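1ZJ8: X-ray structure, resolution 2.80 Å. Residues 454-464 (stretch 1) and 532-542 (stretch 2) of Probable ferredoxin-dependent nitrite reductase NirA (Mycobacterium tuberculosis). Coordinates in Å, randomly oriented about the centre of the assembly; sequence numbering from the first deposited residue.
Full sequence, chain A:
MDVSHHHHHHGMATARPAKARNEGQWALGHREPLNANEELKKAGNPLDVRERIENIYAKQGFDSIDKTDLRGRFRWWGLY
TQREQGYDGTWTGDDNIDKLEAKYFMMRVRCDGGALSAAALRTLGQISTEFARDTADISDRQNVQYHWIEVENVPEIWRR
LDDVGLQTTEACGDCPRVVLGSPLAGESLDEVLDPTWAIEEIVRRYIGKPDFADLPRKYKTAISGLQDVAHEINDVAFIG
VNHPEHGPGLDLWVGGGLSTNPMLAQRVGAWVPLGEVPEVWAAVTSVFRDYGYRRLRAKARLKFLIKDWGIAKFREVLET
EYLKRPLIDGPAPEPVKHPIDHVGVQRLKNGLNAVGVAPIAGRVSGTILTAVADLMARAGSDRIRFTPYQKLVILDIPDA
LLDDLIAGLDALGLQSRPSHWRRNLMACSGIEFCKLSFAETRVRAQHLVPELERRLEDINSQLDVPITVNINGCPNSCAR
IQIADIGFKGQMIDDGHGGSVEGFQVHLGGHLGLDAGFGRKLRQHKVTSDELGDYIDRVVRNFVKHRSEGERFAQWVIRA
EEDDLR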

# COMPACT_ATOMS: atom_id res chain seq x y z
N ARG A 454 23.27 -12.40 -7.42
CA ARG A 454 24.52 -13.03 -7.89
C ARG A 454 25.56 -12.01 -8.36
O ARG A 454 26.76 -12.17 -8.15
CB ARG A 454 24.23 -14.05 -9.01
CG ARG A 454 23.69 -13.46 -10.34
CD ARG A 454 23.23 -14.52 -11.35
NE ARG A 454 22.50 -13.86 -12.43
CZ ARG A 454 21.17 -13.85 -12.59
NH1 ARG A 454 20.36 -14.52 -11.77
NH2 ARG A 454 20.64 -13.16 -13.59
N ARG A 455 25.09 -10.94 -8.98
CA ARG A 455 25.98 -9.90 -9.50
C ARG A 455 26.76 -9.12 -8.43
O ARG A 455 27.83 -8.60 -8.70
CB ARG A 455 25.18 -8.91 -10.36
CG ARG A 455 25.83 -8.61 -11.66
CD ARG A 455 26.00 -7.14 -11.88
NE ARG A 455 25.06 -6.67 -12.88
CZ ARG A 455 25.35 -5.76 -13.78
NH1 ARG A 455 26.56 -5.20 -13.83
NH2 ARG A 455 24.43 -5.41 -14.66
N LEU A 456 26.21 -9.04 -7.22
CA LEU A 456 26.79 -8.30 -6.13
C LEU A 456 27.09 -9.19 -4.94
O LEU A 456 27.26 -8.70 -3.82
CB LEU A 456 25.82 -7.21 -5.65
CG LEU A 456 25.55 -6.03 -6.58
CD1 LEU A 456 24.31 -5.29 -6.13
CD2 LEU A 456 26.74 -5.10 -6.63
N GLU A 457 27.18 -10.49 -5.16
CA GLU A 457 27.56 -11.41 -4.09
C GLU A 457 29.01 -11.10 -3.65
O GLU A 457 29.32 -11.05 -2.46
CB GLU A 457 27.38 -12.85 -4.57
CG GLU A 457 27.91 -13.92 -3.64
CD GLU A 457 29.39 -14.23 -3.82
OE1 GLU A 457 30.00 -13.84 -4.85
OE2 GLU A 457 29.94 -14.88 -2.92
N ASP A 458 29.88 -10.94 -4.64
CA ASP A 458 31.11 -10.15 -4.59
C ASP A 458 31.30 -9.31 -3.32
O ASP A 458 32.28 -9.46 -2.60
CB ASP A 458 31.03 -9.25 -5.82
CG ASP A 458 32.13 -8.23 -5.91
OD1 ASP A 458 32.61 -7.72 -4.87
OD2 ASP A 458 32.48 -7.90 -7.06
N ILE A 459 30.33 -8.43 -3.08
CA ILE A 459 30.43 -7.34 -2.11
C ILE A 459 29.54 -7.54 -0.88
O ILE A 459 29.65 -6.80 0.10
CB ILE A 459 30.03 -5.99 -2.80
CG1 ILE A 459 31.02 -4.89 -2.43
CG2 ILE A 459 28.56 -5.57 -2.52
CD1 ILE A 459 32.35 -5.01 -3.16
N ASN A 460 28.63 -8.51 -0.94
CA ASN A 460 27.61 -8.72 0.10
C ASN A 460 28.15 -8.76 1.54
O ASN A 460 27.49 -8.30 2.47
CB ASN A 460 26.84 -10.02 -0.18
CG ASN A 460 25.70 -10.24 0.80
OD1 ASN A 460 25.06 -9.30 1.26
ND2 ASN A 460 25.44 -11.50 1.11
N SER A 461 29.35 -9.32 1.70
CA SER A 461 30.08 -9.29 2.97
C SER A 461 30.04 -7.90 3.67
O SER A 461 29.81 -7.82 4.88
CB SER A 461 31.53 -9.71 2.69
OG SER A 461 32.06 -9.09 1.52
N GLN A 462 30.25 -6.84 2.89
CA GLN A 462 30.33 -5.46 3.41
C GLN A 462 28.99 -4.83 3.77
O GLN A 462 28.93 -3.82 4.48
CB GLN A 462 31.00 -4.54 2.38
CG GLN A 462 32.52 -4.57 2.38
CD GLN A 462 33.07 -5.55 1.39
OE1 GLN A 462 33.49 -5.16 0.30
NE2 GLN A 462 33.07 -6.83 1.74
N LEU A 463 27.90 -5.38 3.25
CA LEU A 463 26.63 -4.66 3.30
C LEU A 463 25.90 -4.88 4.61
O LEU A 463 24.84 -5.50 4.68
CB LEU A 463 25.75 -4.98 2.09
CG LEU A 463 26.07 -4.10 0.89
CD1 LEU A 463 25.18 -4.46 -0.29
CD2 LEU A 463 25.92 -2.63 1.24
N ASP A 464 26.49 -4.30 5.65
CA ASP A 464 25.92 -4.32 7.00
C ASP A 464 24.62 -3.52 7.11
O ASP A 464 23.98 -3.53 8.16
CB ASP A 464 26.94 -3.77 8.02
CG ASP A 464 27.42 -2.35 7.68
OD1 ASP A 464 26.58 -1.51 7.28
OD2 ASP A 464 28.63 -2.07 7.81
N LEU A 532 18.83 -1.15 -15.40
CA LEU A 532 18.56 -1.04 -13.96
C LEU A 532 19.59 -1.78 -13.12
O LEU A 532 20.08 -1.24 -12.13
CB LEU A 532 17.16 -1.57 -13.61
CG LEU A 532 15.90 -0.82 -14.05
CD1 LEU A 532 14.68 -1.57 -13.62
CD2 LEU A 532 15.88 0.55 -13.44
N GLY A 533 19.92 -3.01 -13.51
CA GLY A 533 20.92 -3.82 -12.82
C GLY A 533 22.31 -3.22 -12.93
O GLY A 533 23.06 -3.21 -11.95
N ASP A 534 22.65 -2.73 -14.11
CA ASP A 534 23.92 -2.04 -14.32
C ASP A 534 24.04 -0.85 -13.39
O ASP A 534 25.04 -0.67 -12.70
CB ASP A 534 24.04 -1.53 -15.76
CG ASP A 534 24.10 -2.65 -16.79
OD1 ASP A 534 24.93 -3.56 -16.63
OD2 ASP A 534 23.35 -2.58 -17.78
N TYR A 535 23.00 -0.02 -13.40
CA TYR A 535 23.00 1.21 -12.61
C TYR A 535 23.11 0.96 -11.11
O TYR A 535 23.94 1.57 -10.43
CB TYR A 535 21.73 2.02 -12.90
CG TYR A 535 21.58 3.15 -11.93
CD1 TYR A 535 22.12 4.39 -12.21
CD2 TYR A 535 20.94 2.97 -10.72
CE1 TYR A 535 22.00 5.42 -11.31
CE2 TYR A 535 20.81 3.98 -9.82
CZ TYR A 535 21.34 5.21 -10.12
OH TYR A 535 21.21 6.24 -9.22
N ILE A 536 22.26 0.08 -10.59
CA ILE A 536 22.28 -0.28 -9.17
C ILE A 536 23.67 -0.78 -8.76
O ILE A 536 24.21 -0.37 -7.74
CB ILE A 536 21.28 -1.42 -8.82
CG1 ILE A 536 19.83 -1.03 -9.09
CG2 ILE A 536 21.41 -1.83 -7.36
CD1 ILE A 536 19.41 0.14 -8.32
N ASP A 537 24.23 -1.69 -9.57
CA ASP A 537 25.56 -2.22 -9.35
C ASP A 537 26.58 -1.09 -9.28
O ASP A 537 27.35 -1.00 -8.32
CB ASP A 537 25.92 -3.20 -10.47
CG ASP A 537 27.35 -3.74 -10.36
OD1 ASP A 537 27.52 -4.90 -9.94
OD2 ASP A 537 28.30 -3.01 -10.72
N ARG A 538 26.59 -0.24 -10.31
CA ARG A 538 27.50 0.90 -10.38
C ARG A 538 27.42 1.70 -9.09
O ARG A 538 28.41 1.83 -8.38
CB ARG A 538 27.16 1.77 -11.59
CG ARG A 538 28.08 2.94 -11.87
CD ARG A 538 27.94 3.41 -13.32
NE ARG A 538 26.57 3.80 -13.70
CZ ARG A 538 25.78 3.17 -14.59
NH1 ARG A 538 26.15 2.06 -15.23
NH2 ARG A 538 24.57 3.66 -14.84
N VAL A 539 26.21 2.18 -8.76
CA VAL A 539 26.03 3.12 -7.66
C VAL A 539 26.33 2.52 -6.30
O VAL A 539 26.90 3.17 -5.42
CB VAL A 539 24.59 3.73 -7.66
CG1 VAL A 539 23.57 2.80 -6.98
CG2 VAL A 539 24.58 5.08 -6.98
N VAL A 540 25.97 1.25 -6.12
CA VAL A 540 26.16 0.57 -4.85
C VAL A 540 27.65 0.28 -4.66
O VAL A 540 28.15 0.31 -3.55
CB VAL A 540 25.31 -0.72 -4.77
CG1 VAL A 540 25.71 -1.57 -3.57
CG2 VAL A 540 23.81 -0.38 -4.71
N ARG A 541 28.36 0.00 -5.74
CA ARG A 541 29.80 -0.17 -5.65
C ARG A 541 30.49 1.16 -5.31
O ARG A 541 31.37 1.17 -4.47
CB ARG A 541 30.33 -0.77 -6.95
CG ARG A 541 29.85 -2.19 -7.14
CD ARG A 541 30.58 -2.88 -8.28
NE ARG A 541 30.07 -4.23 -8.44
CZ ARG A 541 30.30 -5.21 -7.57
NH1 ARG A 541 31.07 -5.01 -6.50
NH2 ARG A 541 29.78 -6.41 -7.78
N ASN A 542 30.08 2.25 -5.97
CA ASN A 542 30.53 3.60 -5.62
C ASN A 542 30.22 3.89 -4.15
O ASN A 542 31.00 4.55 -3.44
CB ASN A 542 29.85 4.66 -6.50
CG ASN A 542 30.39 4.69 -7.93
OD1 ASN A 542 31.19 3.84 -8.33
ND2 ASN A 542 29.92 5.66 -8.70

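Charged side chains often join a helix to a neighbouring segment by reaching across to it, and this contact, where a helix ends beside another, is a compact example. Its strongest link is the salt bridge between R455 and D534: R455 NH2 donates a hydrogen bond to D534 OD1 at 2.7 Å, and the N-H...O angle of 176° is nearly straight. The carboxylate oxygen lies near the plane of the guanidinium, where its N-H bonds point, which leaves one face of the group to cover the helix at D537 CB and G533 O. R455 NH2 also comes within 3.5 Å of G533 C.

A second arginine answers from the helix. R541 NH2 forms a salt bridge with D458 OD2 at 3.2 Å, while R541 NE makes a weak hydrogen bond, 3.0 Å long, to D537 OD1 one turn earlier. The extended R541 side chain thus connects an acid of its own helix with one across the contact.

Apolar groups fill in around these charges. L456 CD2 lies over one face of the R541 guanidinium, 3.5 Å from R541 NH2, whereas I459 CD1 sits at its edge, 3.6 Å from R541 NH1. Away from the charges, buried L463 and V540 meet more loosely, with L463 CD1 4.4 Å from V540 CG1, adding a purely apolar contact.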